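Local coordinates for protein unconventional myosin IB (Entamoeba histolytica, PDB 5XGG) that probably recognises proline-rich ligands through its C-terminal SH3 domain, as part of an actin-based motor, at residues 5-10 against 29-34; 10-15 against 23-28; 36-41 against 49-54. All coordinates share one frame; numbering follows the deposited sequence.

Overall arrangement
Contacts 1 and 3 belong to one antiparallel sheet, whose strands 28-35 and 38-43 are neighbours, whereas contact 2 closes the base of the long loop between strands 6-9 and 28-35. Contact 1 lies nearest the centre of the chain, and its aliphatic side chains V7, I29 and I31 are buried. Contact 3 is mixed: I50 is buried, while partly exposed W38 and W49 lie on one face and W39 with N52 on the other. Contact 2 is a surface contact held by one short bridge, with F23 as its buried anchor. The three meet, since A9 of contact 1 bonds to the 24-27 turn of contact 2, F23 packs on I50, and the backbone of L10 probably bonds to that of Y54.

Contact 1. Residues 5-10 against 29-34; sequences PQVKAL and ITILEK
T30 OG1 lies in the plane of the flat Q6 amide, 3.2 Å from Q6 NE2, and the hydrogen bond is almost straight (174°). Q6 reaches it because its chain is extended beyond CG (chi2 -172°) and runs alongside the threonine, both side chains pointing the same way.

On the other face the side chains are aliphatic and buried. V7 sets its two methyls to different tasks, CG1 meeting I31 CG1 at 3.9 Å, with the two side chains at about a right angle, and CG2 resting on I29 CB at 3.8 Å. W39, V55 and I50 continue this interior. P5, just before strand 6-9, lays its CB against I31 CB at 4.0 Å, while the bent end of K34 brings NZ to within 4.1 Å of P5 CG; K34 also makes a cation-pi contact with W39. Backbone hydrogen bonds run from V7 N to I29 O and from I29 N to V7 O, both 2.9 Å, and I31 N bonds to P5 O at 2.9 Å. The N-to-C directions of the two short strand segments make 134°, well short of strictly antiparallel. Such strongly twisted pairing around a small hydrophobic core is characteristic of the SH3 beta barrel.

Contact 2. Residues 10-15 against 23-28; sequences LYPYTA and FKVGDI
Y13 N donates to F23 O over 2.9 Å in a nearly straight bond (169°); F23 N returns a bond to Y13 O, also 2.9 Å. These two bonds make the single bridge that draws together the two limbs of the loop.

F23 has its CG in the crowded position between backbone N and carbonyl carbon (chi1 53°), which turns the phenyl ring back across the bridge. Y13 CB then sits over one face of it, offset toward the rim and 3.3 Å from F23 CZ, a CH-pi contact. Y11 O comes to the ring edge instead, 3.3 Å from F23 CE1. Further out, P12 and V25 lie side by side, tightly, with P12 CD 3.5 Å from V25 CG2.

Besides its backbone bond from D27 N to K24 O, the type II turn from K24 to D27 is braced by the D27 carboxylate: K24 N reaches D27 OD2 at 3.0 Å from above its plane, and K24 NZ makes a 2.8 Å salt bridge to the syn side of D27 OD1. The arrangement forms the base of the RT loop and the diverging turn of SH3 domains. Y13 OH bonds to E20 within that loop, while the F23 ring packs on A9 of strand 6-9, L43 of strand 38-43 and I50 of strand 46-51.

Contact 3. Residues 36-41 against 49-54; sequences EGWWKG and WIPNNY
W38 and P51 are paired across the beta hairpin that strands 38-43 and 46-51 form in this SH3 domain, side chains on the same face. With CG anti to the carbonyl carbon (chi1 -67°), the W38 indole swings over the neighbouring strand: P51 CA covers one face near the rim and W38 CZ3 comes 3.6 Å from P51 CD. W38 also touches Y13; W38, Y13, P51 and Y54 probably line the groove in which SH3 domains take proline-rich ligands.

K40 is on that side of the sheet too. Its chain kinks at chi3 (-96°), and both CB and CE thus stay over the same face of W49, K40 CE 3.8 Å from W49 CZ2, while NZ goes on to a salt bridge with E47. W39 turns to the opposite side, where N52 CB is centred over its five-membered ring, 3.6 Å from the centroid; the asparagine amide is turned 69° from the indole plane.

Backbone bonds between W39 and I50, 2.8 and 2.9 Å long for W39 N to I50 O and I50 N to W39 O, hold these groups in register. G37 O finally accepts two hydrogen bonds, from N52 N at 2.9 Å and from a water at 2.8 Å that in turn accepts from N53 N.

Contact 1. Residues 5-10 against 29-34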
loop_
_atom_site.group_PDB
_atom_site.type_symbol
_atom_site.label_atom_id
_atom_site.label_comp_id
_atom_site.label_asym_id
_atom_site.label_seq_id
_atom_site.Cartn_x
_atom_site.Cartn_y
_atom_site.Cartn_z
ATOM N N PRO A 5 -2.304 -8.549 2.475
ATOM C CA PRO A 5 -1.839 -8.165 1.124
ATOM C C PRO A 5 -0.690 -7.159 1.153
ATOM O O PRO A 5 -0.676 -6.348 2.096
ATOM C CB PRO A 5 -3.054 -7.540 0.536
ATOM C CG PRO A 5 -4.208 -7.890 1.428
ATOM C CD PRO A 5 -3.642 -8.046 2.782
ATOM N N GLN A 6 0.235 -7.227 0.203
ATOM C CA GLN A 6 1.289 -6.237 0.120
ATOM C C GLN A 6 1.351 -5.743 -1.286
ATOM O O GLN A 6 0.916 -6.486 -2.218
ATOM C CB GLN A 6 2.589 -6.793 0.506
ATOM C CG GLN A 6 2.672 -7.057 2.061
ATOM C CD GLN A 6 4.065 -7.424 2.422
ATOM O OE1 GLN A 6 4.621 -8.284 1.726
ATOM N NE2 GLN A 6 4.647 -6.834 3.440
ATOM N N VAL A 7 1.740 -4.490 -1.433
ATOM C CA VAL A 7 1.760 -3.834 -2.726
ATOM C C VAL A 7 3.099 -3.151 -2.849
ATOM O O VAL A 7 3.784 -2.817 -1.870
ATOM C CB VAL A 7 0.625 -2.774 -2.929
ATOM C CG1 VAL A 7 -0.775 -3.390 -2.767
ATOM C CG2 VAL A 7 0.783 -1.564 -2.005
ATOM N N LYS A 8 3.520 -2.973 -4.091
ATOM C CA LYS A 8 4.744 -2.190 -4.397
ATOM C C LYS A 8 4.360 -0.909 -5.135
ATOM O O LYS A 8 3.561 -0.946 -6.105
ATOM C CB LYS A 8 5.637 -3.012 -5.302
ATOM C CG LYS A 8 6.967 -2.374 -5.585
ATOM C CD LYS A 8 7.807 -3.441 -6.287
ATOM C CE LYS A 8 9.043 -2.893 -6.899
ATOM N NZ LYS A 8 9.947 -4.053 -7.218
ATOM N N ALA A 9 4.840 0.223 -4.642
ATOM C CA ALA A 9 4.527 1.516 -5.268
ATOM C C ALA A 9 5.189 1.578 -6.666
ATOM O O ALA A 9 6.348 1.269 -6.828
ATOM C CB ALA A 9 5.063 2.647 -4.404
ATOM N N LEU A 10 4.400 2.020 -7.635
ATOM C CA LEU A 10 4.794 2.182 -9.004
ATOM C C LEU A 10 5.283 3.654 -9.214
ATOM O O LEU A 10 6.142 3.939 -10.106
ATOM C CB LEU A 10 3.629 1.919 -9.886
ATOM C CG LEU A 10 3.031 0.557 -9.872
ATOM C CD1 LEU A 10 1.796 0.512 -10.736
ATOM C CD2 LEU A 10 4.121 -0.491 -10.229
ATOM N N ILE A 29 4.233 -1.703 0.761
ATOM C CA ILE A 29 3.179 -1.236 1.661
ATOM C C ILE A 29 2.233 -2.412 1.979
ATOM O O ILE A 29 1.771 -3.117 1.093
ATOM C CB ILE A 29 2.424 -0.030 1.027
ATOM C CG1 ILE A 29 3.457 0.997 0.640
ATOM C CG2 ILE A 29 1.376 0.475 1.982
ATOM C CD1 ILE A 29 2.849 2.084 -0.211
ATOM N N THR A 30 1.973 -2.625 3.288
ATOM C CA THR A 30 1.023 -3.624 3.762
ATOM C C THR A 30 -0.394 -3.073 3.796
ATOM O O THR A 30 -0.610 -1.979 4.266
ATOM C CB THR A 30 1.517 -4.085 5.146
ATOM O OG1 THR A 30 2.854 -4.653 5.003
ATOM C CG2 THR A 30 0.552 -5.162 5.684
ATOM N N ILE A 31 -1.395 -3.829 3.353
ATOM C CA ILE A 31 -2.763 -3.351 3.206
ATOM C C ILE A 31 -3.618 -3.865 4.354
ATOM O O ILE A 31 -3.707 -5.075 4.580
ATOM C CB ILE A 31 -3.362 -3.746 1.829
ATOM C CG1 ILE A 31 -2.414 -3.246 0.750
ATOM C CG2 ILE A 31 -4.772 -3.187 1.743
ATOM C CD1 ILE A 31 -2.156 -1.735 0.681
ATOM N N LEU A 32 -4.212 -2.932 5.093
ATOM C CA LEU A 32 -5.005 -3.254 6.286
ATOM C C LEU A 32 -6.519 -3.276 5.983
ATOM O O LEU A 32 -7.312 -3.899 6.733
ATOM C CB LEU A 32 -4.675 -2.207 7.370
ATOM C CG LEU A 32 -3.275 -2.054 7.821
ATOM C CD1 LEU A 32 -3.264 -0.946 8.874
ATOM C CD2 LEU A 32 -2.668 -3.383 8.255
ATOM N N GLU A 33 -6.956 -2.605 4.918
ATOM C CA GLU A 33 -8.365 -2.395 4.662
ATOM C C GLU A 33 -8.482 -1.774 3.280
ATOM O O GLU A 33 -7.502 -1.162 2.815
ATOM C CB GLU A 33 -8.900 -1.463 5.779
ATOM C CG GLU A 33 -10.196 -0.736 5.568
ATOM C CD GLU A 33 -10.936 -0.627 6.878
ATOM O OE1 GLU A 33 -10.284 -0.225 7.880
ATOM O OE2 GLU A 33 -12.103 -1.039 6.863
ATOM N N LYS A 34 -9.646 -1.954 2.646
ATOM C CA LYS A 34 -9.929 -1.406 1.302
ATOM C C LYS A 34 -11.193 -0.567 1.315
ATOM O O LYS A 34 -12.219 -0.887 1.953
ATOM C CB LYS A 34 -9.993 -2.509 0.270
ATOM C CG LYS A 34 -8.725 -3.262 0.071
ATOM C CD LYS A 34 -8.902 -4.251 -1.067
ATOM C CE LYS A 34 -7.591 -4.749 -1.653
ATOM N NZ LYS A 34 -6.834 -5.875 -1.031
#

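Contact 2. Residues 10-15 against 23-28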
loop_
_atom_site.group_PDB
_atom_site.type_symbol
_atom_site.label_atom_id
_atom_site.label_comp_id
_atom_site.label_asym_id
_atom_site.label_seq_id
_atom_site.Cartn_x
_atom_site.Cartn_y
_atom_site.Cartn_z
ATOM N N LEU A 10 4.400 2.020 -7.635
ATOM C CA LEU A 10 4.794 2.182 -9.004
ATOM C C LEU A 10 5.283 3.654 -9.214
ATOM O O LEU A 10 6.142 3.939 -10.106
ATOM C CB LEU A 10 3.629 1.919 -9.886
ATOM C CG LEU A 10 3.031 0.557 -9.872
ATOM C CD1 LEU A 10 1.796 0.512 -10.736
ATOM C CD2 LEU A 10 4.121 -0.491 -10.229
ATOM N N TYR A 11 4.608 4.594 -8.543
ATOM C CA TYR A 11 4.979 6.029 -8.621
ATOM C C TYR A 11 4.975 6.574 -7.161
ATOM O O TYR A 11 4.294 5.965 -6.265
ATOM C CB TYR A 11 3.919 6.760 -9.413
ATOM C CG TYR A 11 3.367 5.963 -10.530
ATOM C CD1 TYR A 11 4.149 5.731 -11.720
ATOM C CD2 TYR A 11 2.051 5.391 -10.465
ATOM C CE1 TYR A 11 3.635 4.896 -12.737
ATOM C CE2 TYR A 11 1.572 4.607 -11.464
ATOM C CZ TYR A 11 2.366 4.348 -12.592
ATOM O OH TYR A 11 1.833 3.501 -13.574
ATOM N N PRO A 12 5.698 7.680 -6.886
ATOM C CA PRO A 12 5.627 8.233 -5.585
ATOM C C PRO A 12 4.284 8.933 -5.384
ATOM O O PRO A 12 3.652 9.296 -6.316
ATOM C CB PRO A 12 6.801 9.275 -5.583
ATOM C CG PRO A 12 6.833 9.781 -6.934
ATOM C CD PRO A 12 6.493 8.570 -7.793
ATOM N N TYR A 13 3.934 9.166 -4.137
ATOM C CA TYR A 13 2.688 9.862 -3.782
ATOM C C TYR A 13 2.953 10.702 -2.581
ATOM O O TYR A 13 3.519 10.209 -1.602
ATOM C CB TYR A 13 1.580 8.862 -3.497
ATOM C CG TYR A 13 0.227 9.528 -3.229
ATOM C CD1 TYR A 13 -0.430 10.205 -4.229
ATOM C CD2 TYR A 13 -0.320 9.572 -1.949
ATOM C CE1 TYR A 13 -1.581 10.897 -3.953
ATOM C CE2 TYR A 13 -1.488 10.223 -1.684
ATOM C CZ TYR A 13 -2.109 10.887 -2.671
ATOM O OH TYR A 13 -3.294 11.611 -2.496
ATOM N N THR A 14 2.485 11.952 -2.601
ATOM C CA THR A 14 2.462 12.819 -1.425
ATOM C C THR A 14 1.087 12.952 -0.879
ATOM O O THR A 14 0.169 13.377 -1.563
ATOM C CB THR A 14 2.977 14.236 -1.770
ATOM O OG1 THR A 14 4.298 14.094 -2.253
ATOM C CG2 THR A 14 2.991 15.104 -0.594
ATOM N N ALA A 15 0.914 12.529 0.349
ATOM C CA ALA A 15 -0.344 12.656 1.038
ATOM C C ALA A 15 -0.946 14.039 0.948
ATOM O O ALA A 15 -0.220 15.029 1.148
ATOM C CB ALA A 15 -0.160 12.282 2.498
ATOM N N PHE A 23 4.580 8.009 0.040
ATOM C CA PHE A 23 5.462 6.890 -0.267
ATOM C C PHE A 23 6.232 7.227 -1.538
ATOM O O PHE A 23 5.911 8.170 -2.273
ATOM C CB PHE A 23 4.684 5.528 -0.378
ATOM C CG PHE A 23 3.551 5.558 -1.299
ATOM C CD1 PHE A 23 3.713 5.248 -2.685
ATOM C CD2 PHE A 23 2.251 5.819 -0.814
ATOM C CE1 PHE A 23 2.606 5.320 -3.557
ATOM C CE2 PHE A 23 1.156 5.878 -1.709
ATOM C CZ PHE A 23 1.341 5.593 -3.059
ATOM N N LYS A 24 7.292 6.451 -1.746
ATOM C CA LYS A 24 8.157 6.582 -2.875
ATOM C C LYS A 24 8.089 5.305 -3.696
ATOM O O LYS A 24 7.697 4.253 -3.203
ATOM C CB LYS A 24 9.558 6.948 -2.366
ATOM C CG LYS A 24 10.463 5.839 -1.971
ATOM C CD LYS A 24 11.638 6.379 -1.118
ATOM C CE LYS A 24 12.593 5.245 -0.643
ATOM N NZ LYS A 24 12.004 4.451 0.491
ATOM N N VAL A 25 8.582 5.369 -4.914
ATOM C CA VAL A 25 8.589 4.272 -5.837
ATOM C C VAL A 25 9.365 3.136 -5.256
ATOM O O VAL A 25 10.410 3.343 -4.671
ATOM C CB VAL A 25 9.238 4.596 -7.196
ATOM C CG1 VAL A 25 8.950 3.467 -8.126
ATOM C CG2 VAL A 25 8.646 5.817 -7.812
ATOM N N GLY A 26 8.771 1.950 -5.326
ATOM C CA GLY A 26 9.380 0.771 -4.802
ATOM C C GLY A 26 9.035 0.367 -3.401
ATOM O O GLY A 26 9.417 -0.811 -2.944
ATOM N N ASP A 27 8.443 1.322 -2.666
ATOM C CA ASP A 27 8.033 1.041 -1.303
ATOM C C ASP A 27 7.089 -0.103 -1.297
ATOM O O ASP A 27 6.188 -0.181 -2.140
ATOM C CB ASP A 27 7.413 2.231 -0.606
ATOM C CG ASP A 27 8.423 3.282 -0.157
ATOM O OD1 ASP A 27 9.681 3.054 -0.162
ATOM O OD2 ASP A 27 8.008 4.375 0.258
ATOM N N ILE A 28 7.284 -1.010 -0.298
ATOM C CA ILE A 28 6.421 -2.189 -0.080
ATOM C C ILE A 28 5.490 -1.866 1.082
ATOM O O ILE A 28 5.967 -1.611 2.211
ATOM C CB ILE A 28 7.214 -3.520 0.263
ATOM C CG1 ILE A 28 8.333 -3.792 -0.761
ATOM C CG2 ILE A 28 6.276 -4.685 0.456
ATOM C CD1 ILE A 28 7.899 -3.863 -2.129
#

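Contact 3. Residues 36-41 against 49-54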
loop_
_atom_site.group_PDB
_atom_site.type_symbol
_atom_site.label_atom_id
_atom_site.label_comp_id
_atom_site.label_asym_id
_atom_site.label_seq_id
_atom_site.Cartn_x
_atom_site.Cartn_y
_atom_site.Cartn_z
ATOM N N GLU A 36 -12.866 1.019 -1.954
ATOM C CA GLU A 36 -12.912 1.298 -3.379
ATOM C C GLU A 36 -11.477 1.719 -3.891
ATOM O O GLU A 36 -10.530 0.958 -3.782
ATOM C CB GLU A 36 -14.022 2.318 -3.647
ATOM C CG GLU A 36 -15.378 1.735 -3.318
ATOM C CD GLU A 36 -16.530 2.526 -3.902
ATOM O OE1 GLU A 36 -16.729 3.704 -3.480
ATOM O OE2 GLU A 36 -17.245 1.954 -4.771
ATOM N N GLY A 37 -11.329 2.900 -4.392
ATOM C CA GLY A 37 -10.074 3.347 -4.985
ATOM C C GLY A 37 -8.949 3.669 -4.000
ATOM O O GLY A 37 -7.810 3.875 -4.427
ATOM N N TRP A 38 -9.243 3.657 -2.697
ATOM C CA TRP A 38 -8.251 3.961 -1.652
ATOM C C TRP A 38 -8.080 2.814 -0.721
ATOM O O TRP A 38 -9.091 2.236 -0.263
ATOM C CB TRP A 38 -8.703 5.135 -0.823
ATOM C CG TRP A 38 -8.717 6.419 -1.677
ATOM C CD1 TRP A 38 -9.721 6.868 -2.473
ATOM C CD2 TRP A 38 -7.677 7.341 -1.779
ATOM N NE1 TRP A 38 -9.361 8.050 -3.093
ATOM C CE2 TRP A 38 -8.123 8.393 -2.623
ATOM C CE3 TRP A 38 -6.430 7.440 -1.208
ATOM C CZ2 TRP A 38 -7.331 9.479 -2.914
ATOM C CZ3 TRP A 38 -5.668 8.578 -1.457
ATOM C CH2 TRP A 38 -6.107 9.546 -2.327
ATOM N N TRP A 39 -6.827 2.465 -0.445
ATOM C CA TRP A 39 -6.526 1.321 0.424
ATOM C C TRP A 39 -5.831 1.829 1.625
ATOM O O TRP A 39 -5.096 2.777 1.570
ATOM C CB TRP A 39 -5.652 0.329 -0.254
ATOM C CG TRP A 39 -6.414 -0.483 -1.357
ATOM C CD1 TRP A 39 -7.724 -0.283 -1.778
ATOM C CD2 TRP A 39 -5.855 -1.386 -2.250
ATOM N NE1 TRP A 39 -8.038 -1.141 -2.810
ATOM C CE2 TRP A 39 -6.906 -1.849 -3.106
ATOM C CE3 TRP A 39 -4.620 -1.988 -2.336
ATOM C CZ2 TRP A 39 -6.686 -2.770 -4.075
ATOM C CZ3 TRP A 39 -4.405 -2.916 -3.309
ATOM C CH2 TRP A 39 -5.435 -3.360 -4.127
ATOM N N LYS A 40 -6.084 1.228 2.787
ATOM C CA LYS A 40 -5.380 1.699 3.969
ATOM C C LYS A 40 -4.055 0.969 4.100
ATOM O O LYS A 40 -4.041 -0.237 4.204
ATOM C CB LYS A 40 -6.250 1.432 5.203
ATOM C CG LYS A 40 -5.606 1.916 6.434
ATOM C CD LYS A 40 -6.558 1.890 7.571
ATOM C CE LYS A 40 -7.197 3.253 7.742
ATOM N NZ LYS A 40 -7.624 3.173 9.128
ATOM N N GLY A 41 -2.936 1.693 3.915
ATOM C CA GLY A 41 -1.600 1.112 3.926
ATOM C C GLY A 41 -0.872 1.336 5.210
ATOM O O GLY A 41 -1.218 2.263 5.973
ATOM N N TRP A 49 -4.338 6.276 4.174
ATOM C CA TRP A 49 -4.883 5.887 2.902
ATOM C C TRP A 49 -3.908 6.204 1.762
ATOM O O TRP A 49 -3.291 7.259 1.702
ATOM C CB TRP A 49 -6.225 6.618 2.628
ATOM C CG TRP A 49 -7.262 6.306 3.588
ATOM C CD1 TRP A 49 -7.631 7.077 4.646
ATOM C CD2 TRP A 49 -8.050 5.089 3.665
ATOM N NE1 TRP A 49 -8.642 6.423 5.370
ATOM C CE2 TRP A 49 -8.930 5.229 4.783
ATOM C CE3 TRP A 49 -8.129 3.927 2.890
ATOM C CZ2 TRP A 49 -9.791 4.199 5.183
ATOM C CZ3 TRP A 49 -9.066 2.961 3.182
ATOM C CH2 TRP A 49 -9.882 3.066 4.367
ATOM N N ILE A 50 -3.921 5.286 0.806
ATOM C CA ILE A 50 -3.172 5.393 -0.436
ATOM C C ILE A 50 -4.091 5.120 -1.614
ATOM O O ILE A 50 -5.024 4.341 -1.562
ATOM C CB ILE A 50 -2.002 4.415 -0.456
ATOM C CG1 ILE A 50 -2.424 2.896 -0.567
ATOM C CG2 ILE A 50 -1.089 4.574 0.725
ATOM C CD1 ILE A 50 -1.237 1.942 -0.726
ATOM N N PRO A 51 -3.836 5.797 -2.738
ATOM C CA PRO A 51 -4.549 5.499 -3.985
ATOM C C PRO A 51 -4.089 4.197 -4.610
ATOM O O PRO A 51 -2.875 4.027 -4.853
ATOM C CB PRO A 51 -4.140 6.692 -4.876
ATOM C CG PRO A 51 -2.852 7.130 -4.321
ATOM C CD PRO A 51 -2.831 6.823 -2.880
ATOM N N ASN A 52 -5.027 3.238 -4.790
ATOM C CA ASN A 52 -4.628 1.937 -5.251
ATOM C C ASN A 52 -4.073 1.915 -6.663
ATOM O O ASN A 52 -3.385 1.026 -6.988
ATOM C CB ASN A 52 -5.757 0.898 -5.040
ATOM C CG ASN A 52 -6.943 1.064 -6.015
ATOM O OD1 ASN A 52 -6.802 1.521 -7.117
ATOM N ND2 ASN A 52 -8.113 0.612 -5.595
ATOM N N ASN A 53 -4.378 2.942 -7.500
ATOM C CA ASN A 53 -3.801 2.995 -8.829
ATOM C C ASN A 53 -2.379 3.538 -8.879
ATOM O O ASN A 53 -1.834 3.651 -9.993
ATOM C CB ASN A 53 -4.751 3.744 -9.749
ATOM C CG ASN A 53 -5.009 5.212 -9.348
ATOM O OD1 ASN A 53 -4.475 5.710 -8.391
ATOM N ND2 ASN A 53 -5.920 5.878 -10.084
ATOM N N TYR A 54 -1.728 3.729 -7.695
ATOM C CA TYR A 54 -0.297 4.032 -7.592
ATOM C C TYR A 54 0.539 2.850 -7.318
ATOM O O TYR A 54 1.747 2.922 -7.314
ATOM C CB TYR A 54 0.026 5.162 -6.602
ATOM C CG TYR A 54 -0.237 6.528 -7.082
ATOM C CD1 TYR A 54 -1.523 6.938 -7.469
ATOM C CD2 TYR A 54 0.761 7.515 -7.042
ATOM C CE1 TYR A 54 -1.736 8.263 -7.863
ATOM C CE2 TYR A 54 0.556 8.806 -7.528
ATOM C CZ TYR A 54 -0.705 9.186 -7.862
ATOM O OH TYR A 54 -0.906 10.495 -8.237
HETATM O O HOH W 1 -7.090 4.581 -7.039
#